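Local coordinates for protein Phthiocerol/phthiodiolone dimycocerosyl transferase (Mycobacterium tuberculosis, PDB 1Q9J) that probably transfers mycocerosyl groups from mycocerosic acid synthase onto phthiocerol and related diols, the final step in forming dimycocerosate esters, at residues R253-P265 / G337-S349. Sequence-based numbering, arbitrary orientation.
Sequences RNTPHVPIPYVYP and GLPPLVFCTDATS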
ATOM      1  N   ARG A 253       1.260 -18.101 -18.096  1.00117.50           N
ATOM      2  CA  ARG A 253       2.479 -18.730 -17.592  1.00121.38           C
ATOM      3  C   ARG A 253       3.006 -19.795 -18.546  1.00123.53           C
ATOM      4  O   ARG A 253       4.131 -20.274 -18.399  1.00122.82           O
ATOM      5  CB  ARG A 253       2.225 -19.335 -16.204  1.00122.30           C
ATOM      6  CG  ARG A 253       2.473 -18.346 -15.070  1.00123.42           C
ATOM      7  CD  ARG A 253       1.739 -18.697 -13.781  1.00123.87           C
ATOM      8  NE  ARG A 253       1.725 -17.546 -12.875  1.00121.18           N
ATOM      9  CZ  ARG A 253       2.571 -17.371 -11.865  1.00119.77           C
ATOM     10  NH1 ARG A 253       3.503 -18.278 -11.605  1.00118.87           N
ATOM     11  NH2 ARG A 253       2.499 -16.274 -11.130  1.00118.32           N
ATOM     12  N   ASN A 254       2.189 -20.143 -19.538  1.00127.52           N
ATOM     13  CA  ASN A 254       2.541 -21.159 -20.533  1.00129.79           C
ATOM     14  C   ASN A 254       3.082 -22.424 -19.864  1.00131.35           C
ATOM     15  O   ASN A 254       3.871 -23.162 -20.456  1.00131.22           O
ATOM     16  CB  ASN A 254       3.576 -20.616 -21.539  1.00128.59           C
ATOM     17  CG  ASN A 254       3.042 -19.445 -22.370  1.00127.65           C
ATOM     18  OD1 ASN A 254       1.928 -19.495 -22.901  1.00126.01           O
ATOM     19  ND2 ASN A 254       3.851 -18.394 -22.500  1.00125.23           N
ATOM     20  N   THR A 255       2.648 -22.661 -18.628  1.00133.32           N
ATOM     21  CA  THR A 255       3.064 -23.836 -17.863  1.00135.38           C
ATOM     22  C   THR A 255       1.853 -24.380 -17.115  1.00136.91           C
ATOM     23  O   THR A 255       1.397 -23.782 -16.142  1.00137.99           O
ATOM     24  CB  THR A 255       4.152 -23.495 -16.832  1.00134.41           C
ATOM     25  OG1 THR A 255       5.168 -22.699 -17.452  1.00134.53           O
ATOM     26  CG2 THR A 255       4.784 -24.773 -16.296  1.00133.92           C
ATOM     27  N   PRO A 256       1.317 -25.525 -17.565  1.00137.21           N
ATOM     28  CA  PRO A 256       0.151 -26.152 -16.942  1.00135.43           C
ATOM     29  C   PRO A 256       0.453 -26.936 -15.675  1.00133.11           C
ATOM     30  O   PRO A 256       1.585 -27.347 -15.420  1.00132.61           O
ATOM     31  CB  PRO A 256      -0.384 -27.042 -18.053  1.00136.82           C
ATOM     32  CG  PRO A 256       0.878 -27.525 -18.693  1.00138.20           C
ATOM     33  CD  PRO A 256       1.711 -26.256 -18.784  1.00138.47           C
ATOM     34  N   HIS A 257      -0.593 -27.130 -14.887  1.00130.44           N
ATOM     35  CA  HIS A 257      -0.532 -27.863 -13.631  1.00128.79           C
ATOM     36  C   HIS A 257       0.465 -27.357 -12.590  1.00125.39           C
ATOM     37  O   HIS A 257       0.516 -27.881 -11.472  1.00126.32           O
ATOM     38  CB  HIS A 257      -0.295 -29.349 -13.895  1.00130.27           C
ATOM     39  CG  HIS A 257      -1.114 -30.245 -13.017  1.00131.19           C
ATOM     40  ND1 HIS A 257      -0.992 -30.255 -11.645  1.00130.77           N
ATOM     41  CD2 HIS A 257      -2.101 -31.123 -13.315  1.00131.88           C
ATOM     42  CE1 HIS A 257      -1.871 -31.099 -11.133  1.00132.14           C
ATOM     43  NE2 HIS A 257      -2.556 -31.639 -12.124  1.00133.31           N
ATOM     44  N   VAL A 258       1.265 -26.355 -12.943  1.00119.68           N
ATOM     45  CA  VAL A 258       2.205 -25.788 -11.982  1.00112.28           C
ATOM     46  C   VAL A 258       1.405 -24.786 -11.146  1.00106.11           C
ATOM     47  O   VAL A 258       0.841 -23.830 -11.681  1.00104.94           O
ATOM     48  CB  VAL A 258       3.396 -25.084 -12.684  1.00112.32           C
ATOM     49  CG1 VAL A 258       4.351 -26.123 -13.261  1.00112.76           C
ATOM     50  CG2 VAL A 258       2.895 -24.169 -13.782  1.00109.68           C
ATOM     51  N   PRO A 259       1.335 -25.003  -9.822  1.00100.67           N
ATOM     52  CA  PRO A 259       0.592 -24.121  -8.915  1.00 96.21           C
ATOM     53  C   PRO A 259       1.006 -22.649  -8.981  1.00 91.03           C
ATOM     54  O   PRO A 259       2.069 -22.308  -9.505  1.00 90.14           O
ATOM     55  CB  PRO A 259       0.853 -24.740  -7.543  1.00 95.35           C
ATOM     56  CG  PRO A 259       2.229 -25.311  -7.701  1.00 97.58           C
ATOM     57  CD  PRO A 259       2.149 -25.965  -9.059  1.00 98.89           C
ATOM     58  N   ILE A 260       0.150 -21.781  -8.455  1.00 85.19           N
ATOM     59  CA  ILE A 260       0.431 -20.355  -8.435  1.00 79.29           C
ATOM     60  C   ILE A 260       0.351 -19.820  -7.017  1.00 73.63           C
ATOM     61  O   ILE A 260      -0.737 -19.586  -6.491  1.00 69.31           O
ATOM     62  CB  ILE A 260      -0.567 -19.561  -9.290  1.00 79.10           C
ATOM     63  CG1 ILE A 260      -0.405 -19.938 -10.759  1.00 76.00           C
ATOM     64  CG2 ILE A 260      -0.346 -18.060  -9.091  1.00 77.24           C
ATOM     65  CD1 ILE A 260      -1.447 -19.310 -11.643  1.00 77.19           C
ATOM     66  N   PRO A 261       1.509 -19.630  -6.376  1.00 70.93           N
ATOM     67  CA  PRO A 261       1.573 -19.113  -5.004  1.00 69.86           C
ATOM     68  C   PRO A 261       1.034 -17.685  -4.932  1.00 65.69           C
ATOM     69  O   PRO A 261       1.487 -16.807  -5.662  1.00 65.85           O
ATOM     70  CB  PRO A 261       3.062 -19.204  -4.668  1.00 69.16           C
ATOM     71  CG  PRO A 261       3.718 -19.053  -6.011  1.00 70.28           C
ATOM     72  CD  PRO A 261       2.858 -19.894  -6.904  1.00 68.74           C
ATOM     73  N   TYR A 262       0.059 -17.464  -4.056  1.00 62.76           N
ATOM     74  CA  TYR A 262      -0.549 -16.150  -3.914  1.00 60.79           C
ATOM     75  C   TYR A 262      -0.331 -15.563  -2.519  1.00 60.54           C
ATOM     76  O   TYR A 262      -0.275 -16.290  -1.527  1.00 58.28           O
ATOM     77  CB  TYR A 262      -2.044 -16.256  -4.233  1.00 57.96           C
ATOM     78  CG  TYR A 262      -2.822 -14.964  -4.142  1.00 54.36           C
ATOM     79  CD1 TYR A 262      -2.305 -13.769  -4.632  1.00 51.65           C
ATOM     80  CD2 TYR A 262      -4.107 -14.950  -3.610  1.00 50.56           C
ATOM     81  CE1 TYR A 262      -3.058 -12.590  -4.591  1.00 48.52           C
ATOM     82  CE2 TYR A 262      -4.863 -13.786  -3.569  1.00 49.64           C
ATOM     83  CZ  TYR A 262      -4.341 -12.611  -4.056  1.00 47.10           C
ATOM     84  OH  TYR A 262      -5.103 -11.459  -3.983  1.00 44.54           O
ATOM     85  N   VAL A 263      -0.172 -14.246  -2.449  1.00 59.69           N
ATOM     86  CA  VAL A 263       0.032 -13.583  -1.167  1.00 56.16           C
ATOM     87  C   VAL A 263      -0.601 -12.200  -1.174  1.00 56.68           C
ATOM     88  O   VAL A 263      -0.474 -11.451  -2.141  1.00 56.43           O
ATOM     89  CB  VAL A 263       1.529 -13.416  -0.831  1.00 54.46           C
ATOM     90  CG1 VAL A 263       1.668 -12.791   0.549  1.00 53.27           C
ATOM     91  CG2 VAL A 263       2.248 -14.748  -0.888  1.00 50.97           C
ATOM     92  N   TYR A 264      -1.306 -11.872  -0.099  1.00 57.29           N
ATOM     93  CA  TYR A 264      -1.929 -10.561   0.013  1.00 56.51           C
ATOM     94  C   TYR A 264      -1.847 -10.082   1.457  1.00 55.49           C
ATOM     95  O   TYR A 264      -1.613 -10.875   2.386  1.00 53.58           O
ATOM     96  CB  TYR A 264      -3.382 -10.570  -0.491  1.00 53.60           C
ATOM     97  CG  TYR A 264      -4.269 -11.610   0.143  1.00 56.21           C
ATOM     98  CD1 TYR A 264      -5.390 -11.244   0.880  1.00 54.87           C
ATOM     99  CD2 TYR A 264      -3.985 -12.963   0.012  1.00 53.56           C
ATOM    100  CE1 TYR A 264      -6.202 -12.200   1.472  1.00 52.80           C
ATOM    101  CE2 TYR A 264      -4.791 -13.928   0.597  1.00 55.29           C
ATOM    102  CZ  TYR A 264      -5.898 -13.541   1.330  1.00 56.61           C
ATOM    103  OH  TYR A 264      -6.685 -14.507   1.922  1.00 57.89           O
ATOM    104  N   PRO A 265      -2.037  -8.774   1.665  1.00 53.68           N
ATOM    105  CA  PRO A 265      -1.971  -8.172   2.997  1.00 51.63           C
ATOM    106  C   PRO A 265      -3.177  -8.409   3.907  1.00 48.87           C
ATOM    107  O   PRO A 265      -4.295  -8.580   3.427  1.00 46.32           O
ATOM    108  CB  PRO A 265      -1.784  -6.697   2.674  1.00 51.50           C
ATOM    109  CG  PRO A 265      -2.655  -6.529   1.455  1.00 52.15           C
ATOM    110  CD  PRO A 265      -2.316  -7.754   0.634  1.00 51.65           C
ATOM    111  N   GLY A 337      13.770 -21.467  -5.506  1.00109.12           N
ATOM    112  CA  GLY A 337      13.012 -22.700  -5.547  1.00108.97           C
ATOM    113  C   GLY A 337      11.526 -22.493  -5.348  1.00108.07           C
ATOM    114  O   GLY A 337      10.913 -23.125  -4.485  1.00109.24           O
ATOM    115  N   LEU A 338      10.939 -21.609  -6.146  1.00105.12           N
ATOM    116  CA  LEU A 338       9.512 -21.330  -6.043  1.00101.59           C
ATOM    117  C   LEU A 338       8.964 -20.649  -7.286  1.00 96.84           C
ATOM    118  O   LEU A 338       9.589 -19.750  -7.848  1.00 94.47           O
ATOM    119  CB  LEU A 338       9.223 -20.460  -4.813  1.00105.76           C
ATOM    120  CG  LEU A 338       8.761 -21.186  -3.544  1.00109.50           C
ATOM    121  CD1 LEU A 338       8.760 -20.235  -2.362  1.00110.37           C
ATOM    122  CD2 LEU A 338       7.371 -21.759  -3.771  1.00111.13           C
ATOM    123  N   PRO A 339       7.780 -21.081  -7.741  1.00 93.51           N
ATOM    124  CA  PRO A 339       7.204 -20.455  -8.930  1.00 90.97           C
ATOM    125  C   PRO A 339       6.940 -18.977  -8.648  1.00 89.69           C
ATOM    126  O   PRO A 339       6.867 -18.566  -7.487  1.00 89.13           O
ATOM    127  CB  PRO A 339       5.922 -21.259  -9.151  1.00 89.98           C
ATOM    128  CG  PRO A 339       5.553 -21.708  -7.764  1.00 90.18           C
ATOM    129  CD  PRO A 339       6.884 -22.115  -7.195  1.00 91.37           C
ATOM    130  N   PRO A 340       6.809 -18.160  -9.701  1.00 87.84           N
ATOM    131  CA  PRO A 340       6.555 -16.725  -9.561  1.00 86.14           C
ATOM    132  C   PRO A 340       5.377 -16.417  -8.647  1.00 82.72           C
ATOM    133  O   PRO A 340       4.243 -16.779  -8.952  1.00 82.37           O
ATOM    134  CB  PRO A 340       6.288 -16.284 -10.996  1.00 86.17           C
ATOM    135  CG  PRO A 340       7.163 -17.177 -11.776  1.00 88.42           C
ATOM    136  CD  PRO A 340       6.924 -18.526 -11.120  1.00 89.27           C
ATOM    137  N   LEU A 341       5.659 -15.752  -7.529  1.00 77.07           N
ATOM    138  CA  LEU A 341       4.625 -15.382  -6.577  1.00 71.07           C
ATOM    139  C   LEU A 341       3.790 -14.258  -7.149  1.00 68.76           C
ATOM    140  O   LEU A 341       4.293 -13.399  -7.873  1.00 66.35           O
ATOM    141  CB  LEU A 341       5.231 -14.914  -5.255  1.00 72.15           C
ATOM    142  CG  LEU A 341       5.478 -15.938  -4.157  1.00 71.57           C
ATOM    143  CD1 LEU A 341       6.510 -16.947  -4.624  1.00 76.45           C
ATOM    144  CD2 LEU A 341       5.963 -15.224  -2.905  1.00 73.02           C
ATOM    145  N   VAL A 342       2.505 -14.276  -6.821  1.00 65.31           N
ATOM    146  CA  VAL A 342       1.589 -13.248  -7.278  1.00 63.80           C
ATOM    147  C   VAL A 342       1.171 -12.445  -6.055  1.00 63.83           C
ATOM    148  O   VAL A 342       0.531 -12.977  -5.146  1.00 64.97           O
ATOM    149  CB  VAL A 342       0.342 -13.858  -7.926  1.00 61.74           C
ATOM    150  CG1 VAL A 342      -0.553 -12.763  -8.480  1.00 58.74           C
ATOM    151  CG2 VAL A 342       0.755 -14.813  -9.013  1.00 61.85           C
ATOM    152  N   PHE A 343       1.559 -11.172  -6.024  1.00 60.76           N
ATOM    153  CA  PHE A 343       1.215 -10.296  -4.913  1.00 55.57           C
ATOM    154  C   PHE A 343       0.110  -9.353  -5.313  1.00 58.06           C
ATOM    155  O   PHE A 343       0.162  -8.733  -6.375  1.00 60.03           O
ATOM    156  CB  PHE A 343       2.405  -9.448  -4.465  1.00 50.45           C
ATOM    157  CG  PHE A 343       3.478 -10.221  -3.780  1.00 47.40           C
ATOM    158  CD1 PHE A 343       4.514 -10.787  -4.508  1.00 50.14           C
ATOM    159  CD2 PHE A 343       3.445 -10.402  -2.401  1.00 50.39           C
ATOM    160  CE1 PHE A 343       5.521 -11.534  -3.871  1.00 55.78           C
ATOM    161  CE2 PHE A 343       4.441 -11.146  -1.740  1.00 53.56           C
ATOM    162  CZ  PHE A 343       5.482 -11.713  -2.479  1.00 54.23           C
ATOM    163  N   CYS A 344      -0.903  -9.247  -4.469  1.00 61.02           N
ATOM    164  CA  CYS A 344      -1.981  -8.327  -4.765  1.00 63.47           C
ATOM    165  C   CYS A 344      -2.481  -7.660  -3.490  1.00 64.02           C
ATOM    166  O   CYS A 344      -2.787  -8.340  -2.509  1.00 64.48           O
ATOM    167  CB  CYS A 344      -3.120  -9.052  -5.481  1.00 56.76           C
ATOM    168  SG  CYS A 344      -4.520  -7.968  -5.795  1.00 75.37           S
ATOM    169  N   THR A 345      -2.534  -6.326  -3.512  1.00 69.18           N
ATOM    170  CA  THR A 345      -2.998  -5.533  -2.372  1.00 72.73           C
ATOM    171  C   THR A 345      -4.371  -4.967  -2.613  1.00 74.55           C
ATOM    172  O   THR A 345      -4.609  -4.284  -3.604  1.00 70.79           O
ATOM    173  CB  THR A 345      -2.130  -4.311  -2.081  1.00 73.50           C
ATOM    174  OG1 THR A 345      -0.768  -4.709  -1.940  1.00 82.68           O
ATOM    175  CG2 THR A 345      -2.601  -3.640  -0.786  1.00 73.67           C
ATOM    176  N   ASP A 346      -5.259  -5.238  -1.674  1.00 81.63           N
ATOM    177  CA  ASP A 346      -6.620  -4.758  -1.741  1.00 88.62           C
ATOM    178  C   ASP A 346      -6.654  -3.414  -1.008  1.00 90.77           C
ATOM    179  O   ASP A 346      -7.281  -3.289   0.044  1.00 93.48           O
ATOM    180  CB  ASP A 346      -7.529  -5.795  -1.071  1.00 91.77           C
ATOM    181  CG  ASP A 346      -7.385  -7.193  -1.696  1.00 94.30           C
ATOM    182  OD1 ASP A 346      -8.301  -7.605  -2.443  1.00 93.61           O
ATOM    183  OD2 ASP A 346      -6.357  -7.873  -1.451  1.00 91.23           O
ATOM    184  N   ALA A 347      -5.967  -2.420  -1.567  1.00 91.16           N
ATOM    185  CA  ALA A 347      -5.913  -1.096  -0.960  1.00 94.51           C
ATOM    186  C   ALA A 347      -6.974  -0.137  -1.486  1.00 95.88           C
ATOM    187  O   ALA A 347      -6.715   1.052  -1.675  1.00 92.11           O
ATOM    188  CB  ALA A 347      -4.525  -0.493  -1.150  1.00 96.77           C
ATOM    189  N   THR A 348      -8.177  -0.654  -1.711  1.00102.34           N
ATOM    190  CA  THR A 348      -9.277   0.174  -2.198  1.00108.56           C
ATOM    191  C   THR A 348      -9.576   1.229  -1.131  1.00110.87           C
ATOM    192  O   THR A 348      -9.915   0.884   0.000  1.00112.43           O
ATOM    193  CB  THR A 348     -10.574  -0.683  -2.470  1.00108.76           C
ATOM    194  OG1 THR A 348     -11.137  -1.131  -1.231  1.00110.15           O
ATOM    195  CG2 THR A 348     -10.246  -1.911  -3.322  1.00107.40           C
ATOM    196  N   SER A 349      -9.440   2.510  -1.473  1.00112.62           N
ATOM    197  CA  SER A 349      -9.712   3.560  -0.496  1.00114.05           C
ATOM    198  C   SER A 349      -9.630   5.001  -1.018  1.00115.41           C
ATOM    199  O   SER A 349      -9.528   5.260  -2.222  1.00113.71           O
ATOM    200  CB  SER A 349      -8.766   3.399   0.701  1.00112.67           C
ATOM    201  OG  SER A 349      -9.186   4.191   1.791  1.00110.51           O
TER
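With its chain extended from CG to NE (chi3 -165°), R253 carries its guanidinium from the end of helix 237-253 to the loop carbonyl of P340. R253 NH1 and NH2 both hydrogen-bond to P340 O, at 3.1 and 2.8 Å, and the acceptor lies near the guanidinium plane. NH1 meets the oxygen on a lone pair, whereas NH2 comes from above the carbonyl plane. CG1 of I260 sits over one face, toward the rim of the group, and a salt bridge from NH2 to E249 of the same helix probably helps to hold its rotation.

Y262 has CG anti to the backbone N (chi1 -179°), a setting that lays the ring along the neighbouring strand rather than across it. The ring turns an edge to that strand: V342 O lies near its plane, and CE1 and OH of Y262 both touch CB of C344, CE1 at 3.6 Å. Beside it, CG2 of V342 packs on CG2 of I260. On the other sheet face, V263 and F343 point the same way side by side, CB of V263 lying 3.8 Å from CE2 of F343. Prolines also pack across the contact: CD of P261 meets CG of P339 at 3.4 Å, and CG of P265 lies against CG2 of T345.

Between these layers the backbones pair in parallel. V342 N donates to P261 O, V263 N to V342 O at 3.1 Å, and C344 N to V263 O. The strand axes diverge by 24°.

Strands 285-292 and 378-384 flank this pair inside a mixed, six-stranded sheet, and helix 237-253 packs on the face bearing I260 and Y262. The side chains of P265 and T345 lie about 8 Å from those of D128 and H124, respectively, by similarity an active-site organiser and the proton acceptor; the arrangement is consistent with the two-domain CoA-dependent acyltransferase fold.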